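Local coordinates for protein probable glucarate dehydratase (Mycobacterium smegmatis str. MC2 155, PDB 3VDG) that probably dehydrates glucarate or a related acid sugar, as a metal-dependent member of the enolase superfamily, at residues 57-62 / 73-78; 35-40 / 415-420. All coordinates share one frame; numbering follows the deposited sequence.

Contact 1. Residues 57-62 / 73-78; sequences LRAVIQ and GETYAD
Arg58 and Glu74 meet in a salt bridge beside an antiparallel hairpin ladder. Arg58 NE lies 2.8 Å from Glu74 OE2, with an angle of 157° at the hydrogen. The bond uses the anti lone pair of OE2, and that oxygen lies close to the guanidinium plane; Arg58 NH2 adds a weak second bond to it. The carboxylate and guanidinium planes stand nearly perpendicular, 82° apart. Two bends along the arginine chain fold it back over the neighbouring strand, where Thr75 O sits above one guanidinium face and Arg58 NH1 comes within 3.6 Å of Tyr76 CD1. Alongside this pair the backbones are joined: Ala59 and Thr75 exchange two hydrogen bonds, as do Ile61 and Gly73. On the face of Ala59 and Ile61, Ile61 CD1 packs 3.8 Å from Thr75 CG2, while Thr75 OG1 bonds to His81. Past the ladder, Ala77 CB rests 3.8 Å from Leu57 CB. A second shell positions the ion pair: Arg58 NH2 is hydrogen-bonded to Ser351 OG. With OE2 held by Arg58 and Leu348 N, and OE1 by Ser351 N, the buried carboxylate is probably stabilised in its charged form, and the hairpin is hydrogen-bonded to the start of helix 349-360.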
loop_
_atom_site.group_PDB
_atom_site.type_symbol
_atom_site.label_atom_id
_atom_site.label_comp_id
_atom_site.label_asym_id
_atom_site.label_seq_id
_atom_site.Cartn_x
_atom_site.Cartn_y
_atom_site.Cartn_z
ATOM N N LEU A 57 15.740 -17.801 -19.775
ATOM C CA LEU A 57 16.381 -16.479 -19.959
ATOM C C LEU A 57 16.000 -15.490 -18.854
ATOM O O LEU A 57 14.848 -15.453 -18.438
ATOM C CB LEU A 57 15.931 -15.861 -21.287
ATOM C CG LEU A 57 16.045 -16.685 -22.568
ATOM C CD1 LEU A 57 15.504 -15.864 -23.739
ATOM C CD2 LEU A 57 17.464 -17.147 -22.804
ATOM N N ARG A 58 16.954 -14.689 -18.383
ATOM C CA ARG A 58 16.655 -13.565 -17.469
ATOM C C ARG A 58 17.532 -12.385 -17.877
ATOM O O ARG A 58 18.507 -12.561 -18.628
ATOM C CB ARG A 58 16.923 -13.936 -16.008
ATOM C CG ARG A 58 16.174 -15.175 -15.533
ATOM C CD ARG A 58 14.687 -14.921 -15.363
ATOM N NE ARG A 58 14.400 -14.211 -14.112
ATOM C CZ ARG A 58 13.186 -13.855 -13.740
ATOM N NH1 ARG A 58 12.135 -14.143 -14.522
ATOM N NH2 ARG A 58 13.021 -13.216 -12.591
ATOM N N ALA A 59 17.155 -11.185 -17.444
ATOM C CA ALA A 59 17.974 -9.990 -17.659
ATOM C C ALA A 59 18.369 -9.469 -16.285
ATOM O O ALA A 59 17.531 -9.331 -15.395
ATOM C CB ALA A 59 17.209 -8.928 -18.446
ATOM N N VAL A 60 19.658 -9.244 -16.104
ATOM C CA VAL A 60 20.189 -8.672 -14.863
ATOM C C VAL A 60 20.341 -7.178 -15.048
ATOM O O VAL A 60 20.938 -6.713 -16.046
ATOM C CB VAL A 60 21.548 -9.291 -14.523
ATOM C CG1 VAL A 60 22.229 -8.513 -13.390
ATOM C CG2 VAL A 60 21.367 -10.768 -14.154
ATOM N N ILE A 61 19.773 -6.416 -14.115
ATOM C CA ILE A 61 19.914 -4.964 -14.094
ATOM C C ILE A 61 20.942 -4.585 -13.050
ATOM O O ILE A 61 20.842 -4.990 -11.894
ATOM C CB ILE A 61 18.589 -4.219 -13.771
ATOM C CG1 ILE A 61 17.685 -4.135 -15.004
ATOM C CG2 ILE A 61 18.861 -2.775 -13.348
ATOM C CD1 ILE A 61 17.097 -5.457 -15.422
ATOM N N GLN A 62 21.945 -3.821 -13.474
ATOM C CA GLN A 62 22.888 -3.207 -12.537
ATOM C C GLN A 62 22.627 -1.717 -12.658
ATOM O O GLN A 62 22.829 -1.119 -13.725
ATOM C CB GLN A 62 24.334 -3.554 -12.902
ATOM C CG GLN A 62 24.786 -4.917 -12.389
ATOM C CD GLN A 62 26.102 -5.366 -13.014
ATOM O OE1 GLN A 62 26.194 -5.525 -14.230
ATOM N NE2 GLN A 62 27.117 -5.572 -12.185
ATOM N N GLY A 73 18.621 -5.728 -9.943
ATOM C CA GLY A 73 17.248 -6.158 -10.190
ATOM C C GLY A 73 17.338 -7.306 -11.194
ATOM O O GLY A 73 18.389 -7.509 -11.821
ATOM N N GLU A 74 16.233 -8.026 -11.385
ATOM C CA GLU A 74 16.224 -9.180 -12.289
ATOM C C GLU A 74 14.842 -9.291 -12.884
ATOM O O GLU A 74 13.836 -9.090 -12.186
ATOM C CB GLU A 74 16.563 -10.468 -11.524
ATOM C CG GLU A 74 16.577 -11.735 -12.387
ATOM C CD GLU A 74 16.725 -13.007 -11.555
ATOM O OE1 GLU A 74 17.363 -12.976 -10.478
ATOM O OE2 GLU A 74 16.212 -14.063 -11.982
ATOM N N THR A 75 14.784 -9.604 -14.176
ATOM C CA THR A 75 13.504 -9.645 -14.873
ATOM C C THR A 75 13.598 -10.619 -16.054
ATOM O O THR A 75 14.595 -11.348 -16.190
ATOM C CB THR A 75 13.144 -8.209 -15.340
ATOM O OG1 THR A 75 11.867 -8.196 -15.993
ATOM C CG2 THR A 75 14.196 -7.690 -16.290
ATOM N N TYR A 76 12.572 -10.643 -16.895
ATOM C CA TYR A 76 12.564 -11.488 -18.105
ATOM C C TYR A 76 13.567 -10.978 -19.138
ATOM O O TYR A 76 14.089 -9.873 -19.006
ATOM C CB TYR A 76 11.141 -11.498 -18.717
ATOM C CG TYR A 76 10.056 -11.569 -17.652
ATOM C CD1 TYR A 76 9.827 -12.759 -16.951
ATOM C CD2 TYR A 76 9.298 -10.440 -17.316
ATOM C CE1 TYR A 76 8.851 -12.835 -15.941
ATOM C CE2 TYR A 76 8.330 -10.493 -16.306
ATOM C CZ TYR A 76 8.110 -11.690 -15.626
ATOM O OH TYR A 76 7.159 -11.766 -14.631
ATOM N N ALA A 77 13.807 -11.756 -20.194
ATOM C CA ALA A 77 14.764 -11.343 -21.229
ATOM C C ALA A 77 14.276 -11.490 -22.662
ATOM O O ALA A 77 15.090 -11.519 -23.585
ATOM C CB ALA A 77 16.083 -12.080 -21.064
ATOM N N ASP A 78 12.968 -11.573 -22.870
ATOM C CA ASP A 78 12.464 -11.562 -24.250
ATOM C C ASP A 78 12.962 -10.329 -25.009
ATOM O O ASP A 78 13.178 -9.281 -24.421
ATOM C CB ASP A 78 10.933 -11.612 -24.286
ATOM C CG ASP A 78 10.370 -12.985 -23.887
ATOM O OD1 ASP A 78 11.119 -13.854 -23.372
ATOM O OD2 ASP A 78 9.151 -13.192 -24.089
#

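Contact 2. Residues 35-40 / 415-420; sequences VTPVAF and EQYLRC
Pro37 lies over one face of the Tyr417 ring, the apolar centre of a strand-on-helix contact. Pro37 CB sits 3.6 Å from the centroid of the Tyr417 ring and only 10° off the normal, a well-centred CH-pi contact, while Pro37 CG sits nearer the rim, 3.6 Å from Tyr417 CE2. The ring reaches this position because CG of Tyr417 is anti to the backbone N, which carries the aromatic group out from the helix and across the strand. Two residues on, the small side chain of Ala39 lets the backbones close in: Ala39 CB lies 3.6 Å from Tyr417 CA and 3.8 Å from Tyr417 CB. Cys420, nearly one turn further along the helix, brings SG to 4.1 Å from Ala39 CB.

The polar edge belongs to Gln416. Its extended chain passes beside the strand and delivers Gln416 NE2 to Ala39 O at 2.8 Å, in an almost straight bond of 173°. The acceptor lies in the amide plane, although the donor stands tilted from the carbonyl plane. Glu378 OE2 receives a second bond from NE2, which would limit rotation of the amide.

The strand and helix segments run at 75° to each other, with their axes 5.9 Å apart at closest. Leu82 of helix 79-92 touches both Pro37 and Tyr417, Arg423 makes a cation-pi contact with the tyrosine, and Tyr55 of strand 55-65 packs on Gln416 and Cys420. Helix 407-420, near the C-terminal end of the chain, is thereby docked on the edge strand of the N-terminal three-stranded sheet.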
loop_
_atom_site.group_PDB
_atom_site.type_symbol
_atom_site.label_atom_id
_atom_site.label_comp_id
_atom_site.label_asym_id
_atom_site.label_seq_id
_atom_site.Cartn_x
_atom_site.Cartn_y
_atom_site.Cartn_z
ATOM N N VAL A 35 22.178 -3.549 -18.509
ATOM C CA VAL A 35 21.251 -4.683 -18.610
ATOM C C VAL A 35 21.967 -5.862 -19.290
ATOM O O VAL A 35 22.411 -5.739 -20.428
ATOM C CB VAL A 35 20.001 -4.311 -19.441
ATOM C CG1 VAL A 35 19.015 -5.484 -19.488
ATOM C CG2 VAL A 35 19.338 -3.061 -18.888
ATOM N N THR A 36 22.086 -6.991 -18.594
ATOM C CA THR A 36 22.815 -8.152 -19.102
ATOM C C THR A 36 21.884 -9.361 -19.216
ATOM O O THR A 36 21.489 -9.941 -18.200
ATOM C CB THR A 36 23.972 -8.544 -18.152
ATOM O OG1 THR A 36 24.798 -7.401 -17.914
ATOM C CG2 THR A 36 24.838 -9.660 -18.757
ATOM N N PRO A 37 21.539 -9.760 -20.451
ATOM C CA PRO A 37 20.739 -10.991 -20.560
ATOM C C PRO A 37 21.589 -12.228 -20.251
ATOM O O PRO A 37 22.763 -12.275 -20.607
ATOM C CB PRO A 37 20.212 -10.959 -22.017
ATOM C CG PRO A 37 21.056 -9.963 -22.743
ATOM C CD PRO A 37 21.719 -9.055 -21.737
ATOM N N VAL A 38 21.022 -13.194 -19.530
ATOM C CA VAL A 38 21.726 -14.421 -19.183
ATOM C C VAL A 38 20.843 -15.624 -19.513
ATOM O O VAL A 38 19.629 -15.478 -19.684
ATOM C CB VAL A 38 22.074 -14.454 -17.686
ATOM C CG1 VAL A 38 23.007 -13.288 -17.346
ATOM C CG2 VAL A 38 20.793 -14.404 -16.842
ATOM N N ALA A 39 21.445 -16.808 -19.605
ATOM C CA ALA A 39 20.674 -18.044 -19.818
ATOM C C ALA A 39 21.275 -19.131 -18.950
ATOM O O ALA A 39 22.495 -19.213 -18.786
ATOM C CB ALA A 39 20.674 -18.445 -21.297
ATOM N N PHE A 40 20.417 -19.946 -18.355
ATOM C CA PHE A 40 20.862 -21.031 -17.508
ATOM C C PHE A 40 20.054 -22.292 -17.822
ATOM O O PHE A 40 18.903 -22.204 -18.223
ATOM C CB PHE A 40 20.733 -20.650 -16.022
ATOM C CG PHE A 40 19.371 -20.129 -15.633
ATOM C CD1 PHE A 40 19.045 -18.797 -15.812
ATOM C CD2 PHE A 40 18.429 -20.965 -15.048
ATOM C CE1 PHE A 40 17.801 -18.313 -15.447
ATOM C CE2 PHE A 40 17.177 -20.482 -14.680
ATOM C CZ PHE A 40 16.866 -19.152 -14.882
ATOM N N GLU A 415 27.484 -15.292 -21.739
ATOM C CA GLU A 415 28.094 -15.970 -22.890
ATOM C C GLU A 415 27.195 -17.154 -23.293
ATOM O O GLU A 415 26.950 -17.390 -24.468
ATOM C CB GLU A 415 29.520 -16.429 -22.540
ATOM C CG GLU A 415 30.190 -17.337 -23.571
ATOM C CD GLU A 415 30.435 -16.680 -24.929
ATOM O OE1 GLU A 415 30.448 -15.433 -25.020
ATOM O OE2 GLU A 415 30.625 -17.425 -25.918
ATOM N N GLN A 416 26.692 -17.875 -22.299
ATOM C CA GLN A 416 25.708 -18.940 -22.520
ATOM C C GLN A 416 24.458 -18.444 -23.265
ATOM O O GLN A 416 23.999 -19.068 -24.224
ATOM C CB GLN A 416 25.377 -19.605 -21.185
ATOM C CG GLN A 416 24.597 -20.901 -21.290
ATOM C CD GLN A 416 24.805 -21.788 -20.084
ATOM O OE1 GLN A 416 25.506 -22.793 -20.160
ATOM N NE2 GLN A 416 24.204 -21.422 -18.961
ATOM N N TYR A 417 23.923 -17.298 -22.862
ATOM C CA TYR A 417 22.824 -16.686 -23.599
ATOM C C TYR A 417 23.160 -16.395 -25.061
ATOM O O TYR A 417 22.356 -16.671 -25.950
ATOM C CB TYR A 417 22.367 -15.406 -22.898
ATOM C CG TYR A 417 21.490 -14.485 -23.711
ATOM C CD1 TYR A 417 20.101 -14.607 -23.691
ATOM C CD2 TYR A 417 22.052 -13.466 -24.482
ATOM C CE1 TYR A 417 19.302 -13.747 -24.425
ATOM C CE2 TYR A 417 21.265 -12.612 -25.219
ATOM C CZ TYR A 417 19.891 -12.751 -25.179
ATOM O OH TYR A 417 19.110 -11.892 -25.906
ATOM N N LEU A 418 24.328 -15.810 -25.316
ATOM C CA LEU A 418 24.706 -15.491 -26.693
ATOM C C LEU A 418 24.755 -16.782 -27.522
ATOM O O LEU A 418 24.222 -16.837 -28.622
ATOM C CB LEU A 418 26.056 -14.754 -26.745
ATOM C CG LEU A 418 26.036 -13.324 -26.189
ATOM C CD1 LEU A 418 27.435 -12.714 -26.144
ATOM C CD2 LEU A 418 25.083 -12.446 -26.995
ATOM N N ARG A 419 25.347 -17.827 -26.952
ATOM C CA ARG A 419 25.576 -19.079 -27.678
ATOM C C ARG A 419 24.345 -19.966 -27.827
ATOM O O ARG A 419 24.220 -20.661 -28.823
ATOM C CB ARG A 419 26.708 -19.886 -27.029
ATOM C CG ARG A 419 28.110 -19.387 -27.375
ATOM C CD ARG A 419 29.190 -20.331 -26.848
ATOM N NE ARG A 419 29.332 -20.270 -25.392
ATOM C CZ ARG A 419 28.725 -21.090 -24.534
ATOM N NH1 ARG A 419 27.927 -22.056 -24.974
ATOM N NH2 ARG A 419 28.917 -20.943 -23.227
ATOM N N CYS A 420 23.447 -19.965 -26.844
ATOM C CA CYS A 420 22.321 -20.903 -26.858
ATOM C C CYS A 420 21.321 -20.556 -27.959
ATOM O O CYS A 420 20.477 -21.374 -28.302
ATOM C CB CYS A 420 21.592 -20.927 -25.508
ATOM S SG CYS A 420 20.455 -19.527 -25.295
#

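Overall arrangement
Contacts 1 and 2 lie about 10 Å apart, centre to centre, and share the antiparallel sheet ordered 30-41, 55-65, 70-75. Strand 55-65 is its middle strand: contact 1 joins it to 70-75, while contact 2 fastens helix 407-420 to the other outer strand. Val38 N and Thr36 N probably hydrogen-bond to Arg58 O and Val60 O, and Leu57 packs on Tyr417. Along the chain, 35-40 comes first, then both halves of contact 1, and 415-420 last, some 375 residues after the strand it meets. Both contacts thus lie in what is, as in other enolase-superfamily proteins, the capping region, to which helix 407-420 also contributes; the barrel carries the sodium site of Asp244, Glu269 and Asn292.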